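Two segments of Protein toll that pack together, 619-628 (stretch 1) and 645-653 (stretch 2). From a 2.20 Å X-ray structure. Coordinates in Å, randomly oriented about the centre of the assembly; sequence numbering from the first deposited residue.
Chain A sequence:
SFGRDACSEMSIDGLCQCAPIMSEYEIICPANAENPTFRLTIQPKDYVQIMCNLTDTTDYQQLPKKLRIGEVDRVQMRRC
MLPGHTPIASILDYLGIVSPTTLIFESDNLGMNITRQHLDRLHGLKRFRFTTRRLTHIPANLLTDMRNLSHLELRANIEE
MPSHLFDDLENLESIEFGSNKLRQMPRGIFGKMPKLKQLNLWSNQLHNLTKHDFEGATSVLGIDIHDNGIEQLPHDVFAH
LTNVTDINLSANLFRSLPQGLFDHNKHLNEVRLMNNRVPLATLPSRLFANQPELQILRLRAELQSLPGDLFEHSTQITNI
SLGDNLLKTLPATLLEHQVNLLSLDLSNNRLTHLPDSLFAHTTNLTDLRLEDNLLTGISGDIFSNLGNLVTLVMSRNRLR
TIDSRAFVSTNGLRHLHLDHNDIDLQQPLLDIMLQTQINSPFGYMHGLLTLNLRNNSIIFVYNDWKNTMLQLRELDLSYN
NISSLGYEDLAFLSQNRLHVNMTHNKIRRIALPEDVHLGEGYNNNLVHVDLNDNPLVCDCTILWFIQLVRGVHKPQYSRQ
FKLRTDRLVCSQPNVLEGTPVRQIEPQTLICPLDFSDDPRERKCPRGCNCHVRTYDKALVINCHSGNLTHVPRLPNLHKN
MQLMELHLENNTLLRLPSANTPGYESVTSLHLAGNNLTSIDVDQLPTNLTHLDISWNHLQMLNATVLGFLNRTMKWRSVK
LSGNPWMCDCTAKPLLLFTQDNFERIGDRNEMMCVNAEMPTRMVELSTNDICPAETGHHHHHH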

# COMPACT_ATOMS: atom_id res chain seq x y z
N LEU A 619 31.09 -25.26 -29.35
CA LEU A 619 30.87 -26.61 -28.86
C LEU A 619 32.10 -27.04 -28.06
O LEU A 619 33.21 -27.11 -28.59
CB LEU A 619 30.63 -27.56 -30.02
CG LEU A 619 30.57 -29.04 -29.63
CD1 LEU A 619 29.30 -29.35 -28.82
CD2 LEU A 619 30.69 -29.93 -30.85
N VAL A 620 31.89 -27.32 -26.78
CA VAL A 620 32.97 -27.68 -25.88
C VAL A 620 32.88 -29.15 -25.53
O VAL A 620 31.91 -29.59 -24.92
CB VAL A 620 32.91 -26.85 -24.59
CG1 VAL A 620 33.97 -27.30 -23.62
CG2 VAL A 620 33.05 -25.38 -24.91
N ILE A 621 33.89 -29.92 -25.93
CA ILE A 621 33.95 -31.34 -25.62
C ILE A 621 35.05 -31.64 -24.61
O ILE A 621 36.24 -31.53 -24.93
CB ILE A 621 34.18 -32.18 -26.87
CG1 ILE A 621 33.05 -31.97 -27.87
CG2 ILE A 621 34.30 -33.66 -26.51
CD1 ILE A 621 33.30 -32.65 -29.19
N ASN A 622 34.64 -32.02 -23.40
CA ASN A 622 35.55 -32.37 -22.32
C ASN A 622 35.64 -33.89 -22.12
O ASN A 622 34.63 -34.53 -21.81
CB ASN A 622 35.09 -31.72 -21.01
CG ASN A 622 35.08 -30.21 -21.08
OD1 ASN A 622 36.05 -29.59 -21.49
ND2 ASN A 622 33.98 -29.60 -20.64
N CYS A 623 36.82 -34.48 -22.28
CA CYS A 623 37.01 -35.89 -21.93
C CYS A 623 38.17 -36.07 -20.97
O CYS A 623 39.33 -36.02 -21.37
CB CYS A 623 37.24 -36.75 -23.16
SG CYS A 623 36.12 -36.49 -24.53
N HIS A 624 37.86 -36.28 -19.70
CA HIS A 624 38.89 -36.30 -18.67
C HIS A 624 38.86 -37.53 -17.78
O HIS A 624 39.13 -37.46 -16.58
CB HIS A 624 38.82 -35.02 -17.84
CG HIS A 624 38.93 -33.78 -18.67
ND1 HIS A 624 37.86 -32.95 -18.93
CD2 HIS A 624 39.99 -33.25 -19.34
CE1 HIS A 624 38.26 -31.96 -19.70
NE2 HIS A 624 39.54 -32.12 -19.96
N SER A 625 38.55 -38.67 -18.38
CA SER A 625 38.61 -39.94 -17.67
C SER A 625 40.06 -40.33 -17.37
O SER A 625 40.31 -41.15 -16.51
CB SER A 625 37.91 -41.03 -18.48
OG SER A 625 36.58 -40.67 -18.81
N GLY A 626 41.00 -39.72 -18.10
CA GLY A 626 42.42 -39.93 -17.85
C GLY A 626 42.99 -41.25 -18.35
O GLY A 626 44.11 -41.61 -18.03
N ASN A 627 42.21 -41.95 -19.17
CA ASN A 627 42.56 -43.29 -19.60
C ASN A 627 42.49 -43.49 -21.11
O ASN A 627 42.60 -44.62 -21.59
CB ASN A 627 41.61 -44.29 -18.93
CG ASN A 627 40.14 -44.05 -19.30
OD1 ASN A 627 39.79 -42.98 -19.81
ND2 ASN A 627 39.29 -45.04 -19.04
N LEU A 628 42.31 -42.42 -21.86
CA LEU A 628 42.14 -42.55 -23.30
C LEU A 628 43.47 -42.71 -24.04
O LEU A 628 44.44 -41.97 -23.78
CB LEU A 628 41.34 -41.38 -23.89
CG LEU A 628 39.91 -41.23 -23.37
CD1 LEU A 628 39.15 -40.21 -24.22
CD2 LEU A 628 39.17 -42.56 -23.33
N GLU A 645 36.04 -26.93 -29.20
CA GLU A 645 37.20 -27.17 -28.34
C GLU A 645 37.24 -28.62 -27.90
O GLU A 645 36.30 -29.13 -27.31
CB GLU A 645 37.17 -26.26 -27.11
CG GLU A 645 36.99 -24.79 -27.40
CD GLU A 645 37.05 -23.95 -26.13
OE1 GLU A 645 36.99 -22.71 -26.24
OE2 GLU A 645 37.17 -24.53 -25.03
N LEU A 646 38.34 -29.30 -28.19
CA LEU A 646 38.44 -30.69 -27.83
C LEU A 646 39.39 -30.82 -26.67
O LEU A 646 40.60 -30.73 -26.84
CB LEU A 646 38.89 -31.53 -29.02
CG LEU A 646 39.11 -33.02 -28.84
CD1 LEU A 646 37.86 -33.74 -28.29
CD2 LEU A 646 39.52 -33.58 -30.19
N HIS A 647 38.84 -31.01 -25.48
CA HIS A 647 39.61 -31.09 -24.25
C HIS A 647 39.92 -32.53 -23.88
O HIS A 647 39.04 -33.30 -23.48
CB HIS A 647 38.89 -30.35 -23.12
CG HIS A 647 38.99 -28.85 -23.22
ND1 HIS A 647 40.03 -28.14 -22.67
CD2 HIS A 647 38.20 -27.95 -23.84
CE1 HIS A 647 39.87 -26.85 -22.92
NE2 HIS A 647 38.76 -26.71 -23.63
N LEU A 648 41.20 -32.89 -24.03
CA LEU A 648 41.66 -34.25 -23.80
C LEU A 648 42.84 -34.27 -22.85
O LEU A 648 43.64 -35.21 -22.84
CB LEU A 648 42.00 -34.93 -25.13
CG LEU A 648 40.83 -35.16 -26.10
CD1 LEU A 648 41.29 -35.65 -27.46
CD2 LEU A 648 39.83 -36.15 -25.50
N GLU A 649 42.95 -33.21 -22.04
CA GLU A 649 44.02 -33.07 -21.06
C GLU A 649 44.22 -34.27 -20.13
O GLU A 649 43.26 -34.91 -19.68
CB GLU A 649 43.83 -31.83 -20.18
CG GLU A 649 43.92 -30.51 -20.91
CD GLU A 649 42.58 -30.02 -21.42
OE1 GLU A 649 42.42 -28.79 -21.56
OE2 GLU A 649 41.69 -30.88 -21.67
N ASN A 650 45.49 -34.55 -19.85
CA ASN A 650 45.89 -35.60 -18.91
C ASN A 650 45.28 -36.98 -19.16
O ASN A 650 44.91 -37.68 -18.23
CB ASN A 650 45.68 -35.14 -17.46
CG ASN A 650 46.50 -33.88 -17.11
OD1 ASN A 650 46.00 -32.96 -16.45
ND2 ASN A 650 47.75 -33.84 -17.57
N ASN A 651 45.17 -37.35 -20.43
CA ASN A 651 44.86 -38.73 -20.79
C ASN A 651 46.16 -39.47 -21.15
O ASN A 651 47.23 -39.08 -20.68
CB ASN A 651 43.84 -38.76 -21.93
CG ASN A 651 42.41 -38.51 -21.45
OD1 ASN A 651 41.67 -39.45 -21.17
ND2 ASN A 651 42.02 -37.24 -21.35
N THR A 652 46.09 -40.54 -21.94
CA THR A 652 47.33 -41.13 -22.48
C THR A 652 47.25 -41.39 -23.99
O THR A 652 47.48 -42.52 -24.44
CB THR A 652 47.76 -42.43 -21.76
OG1 THR A 652 46.73 -43.41 -21.85
CG2 THR A 652 48.09 -42.15 -20.30
N LEU A 653 46.92 -40.35 -24.75
CA LEU A 653 46.76 -40.46 -26.19
C LEU A 653 48.06 -40.93 -26.85
O LEU A 653 49.12 -40.34 -26.65
CB LEU A 653 46.35 -39.12 -26.80
CG LEU A 653 44.94 -38.59 -26.56
CD1 LEU A 653 44.78 -37.22 -27.21
CD2 LEU A 653 43.91 -39.55 -27.10

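The strand through Leu619 to Asn622 runs parallel to the one through Glu645 to His647, their directions 10° apart. Their backbones are joined by a regular ladder. Glu645 N donates to Leu619 O at 2.9 Å, and Ile621 N donates to Glu645 O at 2.9 Å. His647 N then donates to Ile621 O at 2.7 Å, and Cys623 N to His647 O at 2.8 Å. Ile621 uses both its N and its O in this ladder, as parallel pairing requires. Together the two stretches bury 727 Å².

Side chains alternate between the two faces of the sheet. Ile621 and Leu646 share one face and are buried. Ile621 is m,t and Leu646 is t,p, and these rotamers leave Ile621 CG2 4.0 Å from Leu646 CD1. Branched and long aliphatic chains suit this dry face.

Val620, Asn622, Glu645 and His647 lie on the other face, which is more polar. Glu645 has chi1 m and is otherwise extended, with chi2 and chi3 near 180°. Glu645 OE2 accepts from His647 NE2 at 3.0 Å, while OE1 is bonded elsewhere in the structure. His647 has chi1 m and chi2 of -88°. Its ring can therefore serve a carboxylate at each nitrogen: His647 ND1 donates to Glu649 OE1 at 2.7 Å. Val620 is t and adds an apolar neighbour, with Val620 CG1 4.3 Å from His647 CD2. Asn622 is m, and Asn622 OD1 comes within 3.4 Å of His647 CB.

Glu649 continues this chain of polar contacts. Its chi2 of 91° lies between wells, so the side chain is bent rather than extended. While OE1 takes the His647 bond, Glu649 OE2 accepts from His624 NE2 at 3.0 Å. Glu649 OE2 lies at the edge of the His624 ring, near its plane, as suits an acceptor for a ring nitrogen. One carboxylate thus links a histidine from each stretch.

Beyond the strands, Asn651 is the main polar link. It ends a type II turn that begins at Leu648. Its CB points sideways, but with chi1 m and chi2 of -94° the amide reaches stretch 1. Asn651 ND2 donates to Cys623 O at 3.0 Å and to Leu648 O, in its own stretch, at 3.0 Å. On the other side of the amide, Asn651 OD1 accepts from Leu628 N at 3.1 Å. Asparagine suits this buried place because its amide both donates and accepts, meeting backbone groups of both stretches.

Gly626 has a phi of 77°, a value that favours glycine. Gly626 CA makes a CA-H...O contact with Asn650 O at 3.4 Å.

Leu648 makes further apolar contacts, with Cys623 and Leu628. Its CB points away, yet its m,t side chain brings Leu648 CD2 back to 3.5 Å from Cys623 CB. Cys623 is also m and is covalently bonded to a group elsewhere in the structure. Leu628, also m,t, places Leu628 CD1 4.3 Å from Leu648 CD2. Leu628 has the most area covered by the other stretch, 84 Å².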